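Local coordinates for Galactose/lactose metabolism regulatory protein GAL80 (Saccharomyces cerevisiae, PDB 3BTV) that represses the yeast galactose and lactose metabolic genes by binding the activator GAL4 and blocking its transcriptional activation when no inducing sugar is present, at residues B[126-139]-B[405-417]. The protein carries 1 engineered substitution. Sequence-based numbering, arbitrary orientation.
Sequences WALACSLDQAESIY and LMDALILHRLIES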
loop_
_atom_site.group_PDB
_atom_site.type_symbol
_atom_site.label_atom_id
_atom_site.label_comp_id
_atom_site.label_asym_id
_atom_site.label_seq_id
_atom_site.Cartn_x
_atom_site.Cartn_y
_atom_site.Cartn_z
ATOM N N TRP B 126 15.392 -21.758 -0.553
ATOM C CA TRP B 126 15.083 -20.576 0.244
ATOM C C TRP B 126 14.051 -20.999 1.284
ATOM O O TRP B 126 13.127 -21.731 0.953
ATOM C CB TRP B 126 14.529 -19.454 -0.641
ATOM C CG TRP B 126 14.143 -18.239 0.150
ATOM C CD1 TRP B 126 12.891 -17.883 0.531
ATOM C CD2 TRP B 126 15.026 -17.250 0.690
ATOM N NE1 TRP B 126 12.933 -16.737 1.275
ATOM C CE2 TRP B 126 14.236 -16.326 1.391
ATOM C CE3 TRP B 126 16.411 -17.064 0.660
ATOM C CZ2 TRP B 126 14.778 -15.214 2.044
ATOM C CZ3 TRP B 126 16.948 -15.962 1.303
ATOM C CH2 TRP B 126 16.136 -15.057 1.992
ATOM N N ALA B 127 14.195 -20.567 2.535
ATOM C CA ALA B 127 15.234 -19.641 2.962
ATOM C C ALA B 127 16.544 -20.353 3.265
ATOM O O ALA B 127 16.561 -21.530 3.631
ATOM C CB ALA B 127 14.763 -18.861 4.197
ATOM N N LEU B 128 17.647 -19.622 3.131
ATOM C CA LEU B 128 18.962 -20.205 3.339
ATOM C C LEU B 128 19.120 -20.666 4.789
ATOM O O LEU B 128 19.588 -21.770 5.050
ATOM C CB LEU B 128 20.067 -19.206 2.974
ATOM C CG LEU B 128 21.493 -19.733 3.187
ATOM C CD1 LEU B 128 21.688 -21.091 2.497
ATOM C CD2 LEU B 128 22.523 -18.723 2.694
ATOM N N ALA B 129 18.702 -19.825 5.729
ATOM C CA ALA B 129 18.826 -20.163 7.143
ATOM C C ALA B 129 17.755 -19.472 7.983
ATOM O O ALA B 129 16.868 -18.799 7.449
ATOM C CB ALA B 129 20.208 -19.807 7.650
ATOM N N CYS B 130 17.834 -19.659 9.297
ATOM C CA CYS B 130 16.853 -19.095 10.231
ATOM C C CYS B 130 17.178 -17.685 10.699
ATOM O O CYS B 130 16.358 -17.044 11.357
ATOM C CB CYS B 130 16.733 -19.998 11.460
ATOM S SG CYS B 130 16.097 -21.621 11.051
ATOM N N SER B 131 18.380 -17.214 10.384
ATOM C CA SER B 131 18.799 -15.869 10.768
ATOM C C SER B 131 19.891 -15.386 9.832
ATOM O O SER B 131 20.544 -16.191 9.163
ATOM C CB SER B 131 19.331 -15.864 12.198
ATOM O OG SER B 131 20.540 -16.616 12.281
ATOM N N LEU B 132 20.082 -14.073 9.784
ATOM C CA LEU B 132 21.139 -13.487 8.970
ATOM C C LEU B 132 22.493 -14.035 9.445
ATOM O O LEU B 132 23.353 -14.422 8.644
ATOM C CB LEU B 132 21.081 -11.955 9.061
ATOM C CG LEU B 132 22.175 -11.178 8.329
ATOM C CD1 LEU B 132 22.236 -11.594 6.874
ATOM C CD2 LEU B 132 21.969 -9.691 8.459
ATOM N N ASP B 133 22.667 -14.102 10.758
ATOM C CA ASP B 133 23.885 -14.677 11.334
ATOM C C ASP B 133 24.200 -16.054 10.759
ATOM O O ASP B 133 25.301 -16.287 10.258
ATOM C CB ASP B 133 23.779 -14.761 12.856
ATOM C CG ASP B 133 24.024 -13.426 13.530
ATOM O OD1 ASP B 133 24.599 -12.527 12.879
ATOM O OD2 ASP B 133 23.647 -13.276 14.710
ATOM N N GLN B 134 23.231 -16.965 10.833
ATOM C CA GLN B 134 23.377 -18.289 10.230
ATOM C C GLN B 134 23.675 -18.194 8.740
ATOM O O GLN B 134 24.527 -18.921 8.227
ATOM C CB GLN B 134 22.095 -19.110 10.410
ATOM C CG GLN B 134 21.983 -19.865 11.723
ATOM C CD GLN B 134 20.877 -20.920 11.706
ATOM O OE1 GLN B 134 20.103 -21.028 10.746
ATOM N NE2 GLN B 134 20.807 -21.709 12.770
ATOM N N ALA B 135 22.946 -17.319 8.040
ATOM C CA ALA B 135 23.097 -17.212 6.586
ATOM C C ALA B 135 24.529 -16.813 6.222
ATOM O O ALA B 135 25.146 -17.388 5.319
ATOM C CB ALA B 135 22.081 -16.213 6.001
ATOM N N GLU B 136 25.057 -15.832 6.942
ATOM C CA GLU B 136 26.437 -15.402 6.746
ATOM C C GLU B 136 27.454 -16.501 7.018
ATOM O O GLU B 136 28.426 -16.649 6.274
ATOM C CB GLU B 136 26.736 -14.142 7.559
ATOM C CG GLU B 136 26.314 -12.893 6.803
ATOM C CD GLU B 136 26.172 -11.671 7.682
ATOM O OE1 GLU B 136 26.405 -11.782 8.906
ATOM O OE2 GLU B 136 25.823 -10.598 7.139
ATOM N N SER B 137 27.222 -17.304 8.050
ATOM C CA SER B 137 28.123 -18.422 8.338
ATOM C C SER B 137 28.124 -19.420 7.204
ATOM O O SER B 137 29.176 -19.917 6.803
ATOM C CB SER B 137 27.730 -19.145 9.625
ATOM O OG SER B 137 28.020 -18.352 10.759
ATOM N N ILE B 138 26.930 -19.724 6.705
ATOM C CA ILE B 138 26.789 -20.681 5.621
ATOM C C ILE B 138 27.447 -20.135 4.360
ATOM O O ILE B 138 28.162 -20.864 3.664
ATOM C CB ILE B 138 25.306 -20.998 5.332
ATOM C CG1 ILE B 138 24.680 -21.719 6.532
ATOM C CG2 ILE B 138 25.186 -21.854 4.073
ATOM C CD1 ILE B 138 23.179 -21.887 6.446
ATOM N N TYR B 139 27.203 -18.861 4.058
ATOM C CA TYR B 139 27.815 -18.272 2.875
ATOM C C TYR B 139 29.321 -18.374 2.991
ATOM O O TYR B 139 29.995 -18.898 2.102
ATOM C CB TYR B 139 27.408 -16.808 2.647
ATOM C CG TYR B 139 28.035 -16.287 1.370
ATOM C CD1 TYR B 139 27.499 -16.619 0.127
ATOM C CD2 TYR B 139 29.197 -15.521 1.399
ATOM C CE1 TYR B 139 28.088 -16.180 -1.049
ATOM C CE2 TYR B 139 29.790 -15.073 0.227
ATOM C CZ TYR B 139 29.234 -15.413 -0.992
ATOM O OH TYR B 139 29.816 -14.974 -2.158
ATOM N N LEU B 405 23.910 -18.352 -3.510
ATOM C CA LEU B 405 23.839 -18.062 -2.084
ATOM C C LEU B 405 24.122 -16.584 -1.765
ATOM O O LEU B 405 23.701 -16.078 -0.723
ATOM C CB LEU B 405 24.780 -18.986 -1.306
ATOM C CG LEU B 405 24.130 -20.215 -0.656
ATOM C CD1 LEU B 405 23.000 -20.804 -1.506
ATOM C CD2 LEU B 405 25.180 -21.267 -0.338
ATOM N N MET B 406 24.824 -15.888 -2.655
ATOM C CA MET B 406 25.025 -14.459 -2.452
ATOM C C MET B 406 23.718 -13.691 -2.657
ATOM O O MET B 406 23.410 -12.752 -1.925
ATOM C CB MET B 406 26.091 -13.908 -3.391
ATOM C CG MET B 406 26.233 -12.399 -3.265
ATOM S SD MET B 406 26.594 -11.922 -1.558
ATOM C CE MET B 406 28.296 -12.368 -1.418
ATOM N N ASP B 407 22.958 -14.082 -3.671
ATOM C CA ASP B 407 21.634 -13.507 -3.874
ATOM C C ASP B 407 20.765 -13.806 -2.654
ATOM O O ASP B 407 20.017 -12.956 -2.191
ATOM C CB ASP B 407 21.002 -14.053 -5.153
ATOM C CG ASP B 407 21.761 -13.630 -6.405
ATOM O OD1 ASP B 407 21.800 -12.418 -6.700
ATOM O OD2 ASP B 407 22.324 -14.511 -7.094
ATOM N N ALA B 408 20.876 -15.020 -2.127
ATOM C CA ALA B 408 20.167 -15.382 -0.899
ATOM C C ALA B 408 20.587 -14.481 0.259
ATOM O O ALA B 408 19.750 -13.981 1.004
ATOM C CB ALA B 408 20.428 -16.851 -0.537
ATOM N N LEU B 409 21.892 -14.281 0.402
ATOM C CA LEU B 409 22.432 -13.503 1.518
ATOM C C LEU B 409 21.891 -12.070 1.496
ATOM O O LEU B 409 21.412 -11.555 2.504
ATOM C CB LEU B 409 23.960 -13.516 1.463
ATOM C CG LEU B 409 24.706 -12.867 2.627
ATOM C CD1 LEU B 409 24.298 -13.516 3.936
ATOM C CD2 LEU B 409 26.207 -12.983 2.396
ATOM N N ILE B 410 21.937 -11.445 0.327
ATOM C CA ILE B 410 21.420 -10.097 0.162
ATOM C C ILE B 410 19.929 -10.028 0.541
ATOM O O ILE B 410 19.482 -9.092 1.206
ATOM C CB ILE B 410 21.653 -9.613 -1.280
ATOM C CG1 ILE B 410 23.151 -9.400 -1.524
ATOM C CG2 ILE B 410 20.825 -8.354 -1.581
ATOM C CD1 ILE B 410 23.536 -9.382 -2.997
ATOM N N LEU B 411 19.170 -11.036 0.143
ATOM C CA LEU B 411 17.759 -11.104 0.503
ATOM C C LEU B 411 17.606 -11.224 2.024
ATOM O O LEU B 411 16.763 -10.554 2.640
ATOM C CB LEU B 411 17.095 -12.294 -0.197
ATOM C CG LEU B 411 15.575 -12.415 -0.056
ATOM C CD1 LEU B 411 14.893 -11.096 -0.358
ATOM C CD2 LEU B 411 15.048 -13.523 -0.983
ATOM N N HIS B 412 18.432 -12.072 2.636
ATOM C CA HIS B 412 18.419 -12.181 4.089
ATOM C C HIS B 412 18.693 -10.834 4.766
ATOM O O HIS B 412 18.081 -10.519 5.782
ATOM C CB HIS B 412 19.417 -13.223 4.587
ATOM C CG HIS B 412 18.821 -14.580 4.777
ATOM N ND1 HIS B 412 17.861 -14.842 5.732
ATOM C CD2 HIS B 412 19.045 -15.751 4.136
ATOM C CE1 HIS B 412 17.515 -16.115 5.664
ATOM N NE2 HIS B 412 18.216 -16.688 4.703
ATOM N N ARG B 413 19.620 -10.058 4.213
ATOM C CA ARG B 413 19.921 -8.742 4.780
ATOM C C ARG B 413 18.704 -7.858 4.708
ATOM O O ARG B 413 18.442 -7.067 5.618
ATOM C CB ARG B 413 21.087 -8.082 4.051
ATOM C CG ARG B 413 22.432 -8.758 4.330
ATOM C CD ARG B 413 23.571 -8.148 3.518
ATOM N NE ARG B 413 24.855 -8.747 3.878
ATOM C CZ ARG B 413 26.022 -8.446 3.310
ATOM N NH1 ARG B 413 26.089 -7.543 2.336
ATOM N NH2 ARG B 413 27.129 -9.050 3.725
ATOM N N LEU B 414 17.948 -7.994 3.619
ATOM C CA LEU B 414 16.733 -7.214 3.469
ATOM C C LEU B 414 15.666 -7.661 4.470
ATOM O O LEU B 414 14.993 -6.833 5.082
ATOM C CB LEU B 414 16.193 -7.304 2.029
ATOM C CG LEU B 414 14.942 -6.470 1.747
ATOM C CD1 LEU B 414 15.199 -4.994 2.011
ATOM C CD2 LEU B 414 14.431 -6.694 0.285
ATOM N N ILE B 415 15.505 -8.968 4.622
ATOM C CA ILE B 415 14.538 -9.490 5.574
ATOM C C ILE B 415 14.934 -9.079 6.993
ATOM O O ILE B 415 14.097 -8.650 7.793
ATOM C CB ILE B 415 14.467 -11.017 5.525
ATOM C CG1 ILE B 415 13.903 -11.492 4.171
ATOM C CG2 ILE B 415 13.603 -11.519 6.658
ATOM C CD1 ILE B 415 12.576 -10.863 3.809
ATOM N N GLU B 416 16.216 -9.208 7.303
ATOM C CA GLU B 416 16.698 -8.776 8.615
ATOM C C GLU B 416 16.294 -7.328 8.842
ATOM O O GLU B 416 15.783 -6.981 9.904
ATOM C CB GLU B 416 18.209 -8.947 8.728
ATOM C CG GLU B 416 18.798 -8.472 10.062
ATOM C CD GLU B 416 17.996 -8.934 11.270
ATOM O OE1 GLU B 416 17.374 -10.016 11.206
ATOM O OE2 GLU B 416 17.992 -8.210 12.290
ATOM N N SER B 417 16.482 -6.497 7.820
ATOM C CA SER B 417 16.153 -5.074 7.910
ATOM C C SER B 417 14.667 -4.789 8.058
ATOM O O SER B 417 14.284 -3.848 8.753
ATOM C CB SER B 417 16.702 -4.325 6.705
ATOM O OG SER B 417 18.094 -4.555 6.604
#
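Helix 132-143 of the Rossmann-fold domain runs antiparallel to helix 405-424, and the loop after strand 121-125 adds Trp-126 to the contact. The short helix axes approach to 9.7 Å, 164° apart. The His-412 imidazole is held between Ala-135 of the helix and Trp-126 of the loop before it. Ala-135 CB covers one face, and Trp-126 CH2 lies over the centre of the opposite face. His-412 NE2 accepts a weak hydrogen bond from Ala-129 N (3.3 Å, 158° at the hydrogen). With chi1 at 178°, the indole extends away from its backbone N and brings its six-membered ring against Leu-411 and His-412. Leu-411 CD2 makes a CH-pi contact 3.5 Å from the centroid of that ring. Ala-127, joined to Trp-126 by a cis peptide, lays its CB over the other indole face; Trp-126 NE1 donates a hydrogen bond to Thr-211 O of helix 209-225. Replacing the indole with an alanine is likely to leave a His-412 face and the Leu-411 methyl without packing, and Thr-211 O without this donor. Met-406 SD stands above the Tyr-139 ring, 4.8 Å from its centroid, a Met-aromatic contact. Glu-136 OE2 makes a long salt bridge to Arg-413 NE (3.9 Å), while Arg-413 NH1 hydrogen-bonds to Ile-433 O. Leu-132 sits among Leu-409, His-412, Arg-413 and Glu-416; Leu-409 sits among Leu-132, Ala-135, Glu-136 and Tyr-139. These two reciprocal knobs into holes pack the late helix against the Rossmann fold.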